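Local coordinates for protein GTP cyclohydrolase 1 type 2 homolog (Staphylococcus aureus subsp. aureus, PDB 3LNL) that is of unknown function but belongs to the NIF3 family, binds zinc at a dinuclear metal centre and assembles into a toroidal hexamer capped by PII-like domains, at residues B[9-14]-B[18-23]; B[127-132]-B[291-296]. The protein carries 2 engineered substitutions. All coordinates share one frame; numbering follows the deposited sequence.

In the fold
Starting from the N terminus, helix 7-17 ends and the chain bends into a 3-10 segment; contact 1 joins residues 18-23 to the last turns of the helix, on the way to strand 30-32. Contact 2 spans far more of the chain. Its first half is at the start of strand 125-142, which leads out to the PII-like domain, and its second is where helix 294-299 begins, in the C-terminal NIF3 domain, so most of the middle domain lies inside the loop. The two follow in series, neither enclosing the other. They nevertheless meet, because the NE2 of Q131 probably hydrogen-bonds the O of T22, 3.0 Å away, tying strand 125-142 back to the N-terminal domain.

Contact 1 (B[9-14]-B[18-23]); sequences DLMTLL and VPFSTA
Just past the C-terminal end of helix 7-17 the chain bends, and F20 sends its ring back toward M11 and L14. The methyl CE of M11 lies 3.5 Å from CE1 of F20 and 3.6 Å from its CZ, the two side chains crossing at about a right angle. M11 gets there by bending at both chi2 and chi3 (-66° and -57°), which curls its methyl end toward the ring. Its SD sits obliquely, 5.2 Å from the ring centroid, a Met-aromatic contact. The same corner of the ring also meets L14, whose CB is 4.0 Å from CE1 of F20. The backbone carries the helix pattern one step further: V18 N donates to L14 O at 2.8 Å, although V18 itself has already left helical angles. D15 OD1 takes the N-H of F20 and N104 ND2 donates to V18 O, so D15 of the helix and N104 of helix 103-106 hold the residues just after it. Next comes a 3-10 turn, in which P19 O receives both the N-H and the hydroxyl of T22, OG1 at 2.7 Å. L14 packs on L344 and I99, and V18 on W347 and on L105, next to the zinc ligand D106.

Contact 2 (B[127-132]-B[291-296]); sequences IINNQQ and IGYEYQ
OD1 of N129 accepts two amide N-H groups, one from NE2 of Q296 within helix 294-299 at 2.9 Å and one from NE2 of Q300 just after it. The Q296 bond is bent, 138° at the hydrogen, and its donor stands above the carbonyl plane of N129, the two amides being turned about 52° apart. Q296 reaches across with its CG anti to the backbone N (chi1 -171°) and its chain extended, coming toward N129 from the opposite direction. On the other side of the amide, ND2 of N129 gives one hydrogen to the carbonyl of L242 on strand 240-253 and another to a water at 3.1 Å, which sits 3.0 Å from Y293 O. That same ND2 also lies 3.7 Å from CD2 of Y293, approaching the ring obliquely, while the Y293 side chain packs on L242, I286 and F305. G292 N donates to OE1 of E294 at 2.7 Å, on the syn side of the carboxylate. With two donors on its oxygen and two acceptors on its nitrogen, the N129 amide has its flip state fixed and joins strand 125-142 to the C-terminal NIF3 domain by directional polar bonds.

Contact 1 (B[9-14]-B[18-23])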
loop_
_atom_site.group_PDB
_atom_site.type_symbol
_atom_site.label_atom_id
_atom_site.label_comp_id
_atom_site.label_asym_id
_atom_site.label_seq_id
_atom_site.Cartn_x
_atom_site.Cartn_y
_atom_site.Cartn_z
ATOM N N ASP B 9 39.182 7.034 -8.344
ATOM C CA ASP B 9 40.115 6.719 -7.234
ATOM C C ASP B 9 39.614 7.363 -5.939
ATOM O O ASP B 9 39.623 6.726 -4.876
ATOM C CB ASP B 9 41.547 7.200 -7.522
ATOM C CG ASP B 9 42.084 6.658 -8.822
ATOM O OD1 ASP B 9 42.288 5.441 -8.847
ATOM O OD2 ASP B 9 42.301 7.438 -9.789
ATOM N N LEU B 10 39.171 8.612 -6.016
ATOM C CA LEU B 10 38.676 9.253 -4.815
ATOM C C LEU B 10 37.448 8.502 -4.277
ATOM O O LEU B 10 37.305 8.290 -3.059
ATOM C CB LEU B 10 38.327 10.704 -5.074
ATOM C CG LEU B 10 37.732 11.518 -3.900
ATOM C CD1 LEU B 10 38.691 11.551 -2.660
ATOM C CD2 LEU B 10 37.344 12.989 -4.323
ATOM N N MET B 11 36.529 8.122 -5.162
ATOM C CA MET B 11 35.335 7.392 -4.745
ATOM C C MET B 11 35.667 6.100 -4.006
ATOM O O MET B 11 35.023 5.756 -2.986
ATOM C CB MET B 11 34.442 7.097 -5.943
ATOM C CG MET B 11 33.742 8.375 -6.461
ATOM S SD MET B 11 32.572 9.057 -5.263
ATOM C CE MET B 11 31.468 7.738 -4.974
ATOM N N THR B 12 36.643 5.353 -4.520
ATOM C CA THR B 12 37.090 4.119 -3.855
ATOM C C THR B 12 37.614 4.407 -2.445
ATOM O O THR B 12 37.321 3.678 -1.503
ATOM C CB THR B 12 38.190 3.407 -4.686
ATOM O OG1 THR B 12 37.689 3.151 -6.006
ATOM C CG2 THR B 12 38.611 2.119 -4.025
ATOM N N LEU B 13 38.376 5.476 -2.287
ATOM C CA LEU B 13 38.913 5.825 -0.979
ATOM C C LEU B 13 37.801 6.230 -0.025
ATOM O O LEU B 13 37.743 5.753 1.102
ATOM C CB LEU B 13 39.945 6.945 -1.129
ATOM C CG LEU B 13 40.689 7.416 0.136
ATOM C CD1 LEU B 13 41.366 6.210 0.800
ATOM C CD2 LEU B 13 41.729 8.469 -0.268
ATOM N N LEU B 14 36.883 7.077 -0.502
ATOM C CA LEU B 14 35.746 7.532 0.298
ATOM C C LEU B 14 34.901 6.365 0.766
ATOM O O LEU B 14 34.520 6.273 1.947
ATOM C CB LEU B 14 34.866 8.483 -0.490
ATOM C CG LEU B 14 35.552 9.804 -0.843
ATOM C CD1 LEU B 14 34.605 10.773 -1.607
ATOM C CD2 LEU B 14 36.141 10.481 0.421
ATOM N N VAL B 18 34.008 5.348 4.532
ATOM C CA VAL B 18 32.639 5.767 4.874
ATOM C C VAL B 18 31.694 5.122 3.865
ATOM O O VAL B 18 31.218 5.770 2.907
ATOM C CB VAL B 18 32.469 7.315 4.842
ATOM C CG1 VAL B 18 31.058 7.755 5.321
ATOM C CG2 VAL B 18 33.580 8.055 5.655
ATOM N N PRO B 19 31.492 3.811 4.015
ATOM C CA PRO B 19 30.936 3.038 2.902
ATOM C C PRO B 19 29.586 3.560 2.431
ATOM O O PRO B 19 28.672 3.724 3.248
ATOM C CB PRO B 19 30.767 1.639 3.473
ATOM C CG PRO B 19 31.603 1.584 4.690
ATOM C CD PRO B 19 32.027 2.958 5.090
ATOM N N PHE B 20 29.452 3.742 1.115
ATOM C CA PHE B 20 28.215 4.293 0.580
ATOM C C PHE B 20 27.021 3.378 0.859
ATOM O O PHE B 20 25.891 3.856 0.978
ATOM C CB PHE B 20 28.380 4.605 -0.888
ATOM C CG PHE B 20 29.242 5.805 -1.114
ATOM C CD1 PHE B 20 30.581 5.670 -1.401
ATOM C CD2 PHE B 20 28.725 7.081 -0.923
ATOM C CE1 PHE B 20 31.390 6.780 -1.571
ATOM C CE2 PHE B 20 29.524 8.206 -1.077
ATOM C CZ PHE B 20 30.855 8.063 -1.412
ATOM N N SER B 21 27.290 2.081 1.027
ATOM C CA SER B 21 26.263 1.101 1.316
ATOM C C SER B 21 25.610 1.293 2.709
ATOM O O SER B 21 24.540 0.763 2.964
ATOM C CB SER B 21 26.881 -0.319 1.212
ATOM O OG SER B 21 27.739 -0.627 2.331
ATOM N N THR B 22 26.247 2.053 3.598
ATOM C CA THR B 22 25.658 2.284 4.902
ATOM C C THR B 22 24.656 3.424 4.866
ATOM O O THR B 22 24.018 3.706 5.902
ATOM C CB THR B 22 26.716 2.482 5.993
ATOM O OG1 THR B 22 27.508 3.644 5.725
ATOM C CG2 THR B 22 27.625 1.175 6.092
ATOM N N ALA B 23 24.543 4.114 3.711
ATOM C CA ALA B 23 23.497 5.136 3.558
ATOM C C ALA B 23 22.126 4.475 3.552
ATOM O O ALA B 23 22.013 3.308 3.201
ATOM C CB ALA B 23 23.718 5.963 2.267
#

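Contact 2 (B[127-132]-B[291-296])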
loop_
_atom_site.group_PDB
_atom_site.type_symbol
_atom_site.label_atom_id
_atom_site.label_comp_id
_atom_site.label_asym_id
_atom_site.label_seq_id
_atom_site.Cartn_x
_atom_site.Cartn_y
_atom_site.Cartn_z
ATOM N N ILE B 127 28.617 5.036 19.135
ATOM C CA ILE B 127 27.564 4.901 18.182
ATOM C C ILE B 127 26.375 4.242 18.861
ATOM O O ILE B 127 26.548 3.311 19.659
ATOM C CB ILE B 127 28.007 4.058 16.941
ATOM C CG1 ILE B 127 28.993 4.875 16.090
ATOM C CG2 ILE B 127 26.774 3.616 16.100
ATOM C CD1 ILE B 127 28.347 6.090 15.314
ATOM N N ILE B 128 25.175 4.728 18.520
ATOM C CA ILE B 128 23.914 4.082 18.931
ATOM C C ILE B 128 23.056 3.793 17.696
ATOM O O ILE B 128 23.402 4.175 16.543
ATOM C CB ILE B 128 23.109 4.937 19.995
ATOM C CG1 ILE B 128 22.831 6.319 19.452
ATOM C CG2 ILE B 128 23.845 4.948 21.353
ATOM C CD1 ILE B 128 21.959 7.181 20.329
ATOM N N ASN B 129 21.940 3.112 17.928
ATOM C CA ASN B 129 21.030 2.696 16.847
ATOM C C ASN B 129 21.749 1.858 15.777
ATOM O O ASN B 129 21.540 2.030 14.571
ATOM C CB ASN B 129 20.309 3.912 16.227
ATOM C CG ASN B 129 19.446 4.667 17.247
ATOM O OD1 ASN B 129 18.717 4.052 17.986
ATOM N ND2 ASN B 129 19.608 5.979 17.352
ATOM N N ASN B 130 22.599 0.943 16.210
ATOM C CA ASN B 130 23.461 0.208 15.278
ATOM C C ASN B 130 22.738 -0.566 14.207
ATOM O O ASN B 130 21.739 -1.217 14.485
ATOM C CB ASN B 130 24.391 -0.751 16.019
ATOM C CG ASN B 130 25.175 -0.050 17.056
ATOM O OD1 ASN B 130 24.583 0.607 17.884
ATOM N ND2 ASN B 130 26.503 -0.063 16.952
ATOM N N GLN B 131 23.279 -0.513 12.982
ATOM C CA GLN B 131 22.784 -1.337 11.889
ATOM C C GLN B 131 23.059 -2.833 12.241
ATOM O O GLN B 131 23.771 -3.125 13.227
ATOM C CB GLN B 131 23.441 -0.911 10.553
ATOM C CG GLN B 131 23.268 0.561 10.251
ATOM C CD GLN B 131 23.824 0.996 8.891
ATOM O OE1 GLN B 131 24.581 0.257 8.242
ATOM N NE2 GLN B 131 23.417 2.203 8.443
ATOM N N GLN B 132 22.432 -3.746 11.502
ATOM C CA GLN B 132 22.717 -5.189 11.605
ATOM C C GLN B 132 23.236 -5.624 10.253
ATOM O O GLN B 132 22.649 -5.313 9.228
ATOM C CB GLN B 132 21.483 -6.022 11.990
ATOM C CG GLN B 132 20.982 -5.793 13.423
ATOM C CD GLN B 132 21.838 -6.478 14.494
ATOM O OE1 GLN B 132 22.305 -7.610 14.320
ATOM N NE2 GLN B 132 22.044 -5.787 15.610
ATOM N N ILE B 291 14.201 14.000 15.236
ATOM C CA ILE B 291 13.005 13.782 16.005
ATOM C C ILE B 291 12.361 12.517 15.437
ATOM O O ILE B 291 12.356 12.314 14.218
ATOM C CB ILE B 291 12.040 15.004 16.037
ATOM C CG1 ILE B 291 12.630 16.135 16.881
ATOM C CG2 ILE B 291 10.657 14.575 16.575
ATOM C CD1 ILE B 291 12.733 15.796 18.424
ATOM N N GLY B 292 11.864 11.665 16.343
ATOM C CA GLY B 292 11.452 10.313 16.024
ATOM C C GLY B 292 12.307 9.350 16.841
ATOM O O GLY B 292 11.852 8.267 17.141
ATOM N N TYR B 293 13.510 9.764 17.236
ATOM C CA TYR B 293 14.448 8.892 18.009
ATOM C C TYR B 293 14.544 9.248 19.478
ATOM O O TYR B 293 15.231 8.550 20.230
ATOM C CB TYR B 293 15.878 8.915 17.392
ATOM C CG TYR B 293 15.967 8.207 16.079
ATOM C CD1 TYR B 293 15.743 8.878 14.896
ATOM C CD2 TYR B 293 16.297 6.858 16.021
ATOM C CE1 TYR B 293 15.829 8.203 13.645
ATOM C CE2 TYR B 293 16.392 6.186 14.802
ATOM C CZ TYR B 293 16.162 6.876 13.633
ATOM O OH TYR B 293 16.248 6.231 12.453
ATOM N N GLU B 294 13.838 10.296 19.910
ATOM C CA GLU B 294 14.030 10.803 21.284
ATOM C C GLU B 294 13.581 9.843 22.367
ATOM O O GLU B 294 14.243 9.732 23.418
ATOM C CB GLU B 294 13.423 12.202 21.494
ATOM C CG GLU B 294 11.894 12.380 21.377
ATOM C CD GLU B 294 11.383 12.509 19.936
ATOM O OE1 GLU B 294 12.117 12.097 18.999
ATOM O OE2 GLU B 294 10.223 12.995 19.751
ATOM N N TYR B 295 12.465 9.158 22.133
ATOM C CA TYR B 295 11.937 8.221 23.129
ATOM C C TYR B 295 12.887 7.009 23.283
ATOM O O TYR B 295 13.157 6.553 24.397
ATOM C CB TYR B 295 10.483 7.826 22.805
ATOM C CG TYR B 295 9.588 9.015 22.874
ATOM C CD1 TYR B 295 9.273 9.734 21.731
ATOM C CD2 TYR B 295 9.086 9.473 24.108
ATOM C CE1 TYR B 295 8.466 10.896 21.802
ATOM C CE2 TYR B 295 8.301 10.617 24.185
ATOM C CZ TYR B 295 8.013 11.339 23.022
ATOM O OH TYR B 295 7.258 12.485 23.088
ATOM N N GLN B 296 13.408 6.526 22.156
ATOM C CA GLN B 296 14.372 5.422 22.139
ATOM C C GLN B 296 15.704 5.829 22.787
ATOM O O GLN B 296 16.265 5.090 23.592
ATOM C CB GLN B 296 14.544 4.970 20.708
ATOM C CG GLN B 296 15.328 3.727 20.470
ATOM C CD GLN B 296 15.056 3.203 19.060
ATOM O OE1 GLN B 296 14.065 2.529 18.855
ATOM N NE2 GLN B 296 15.909 3.570 18.078
HETATM O O HOH W 1 17.727 6.925 19.580
#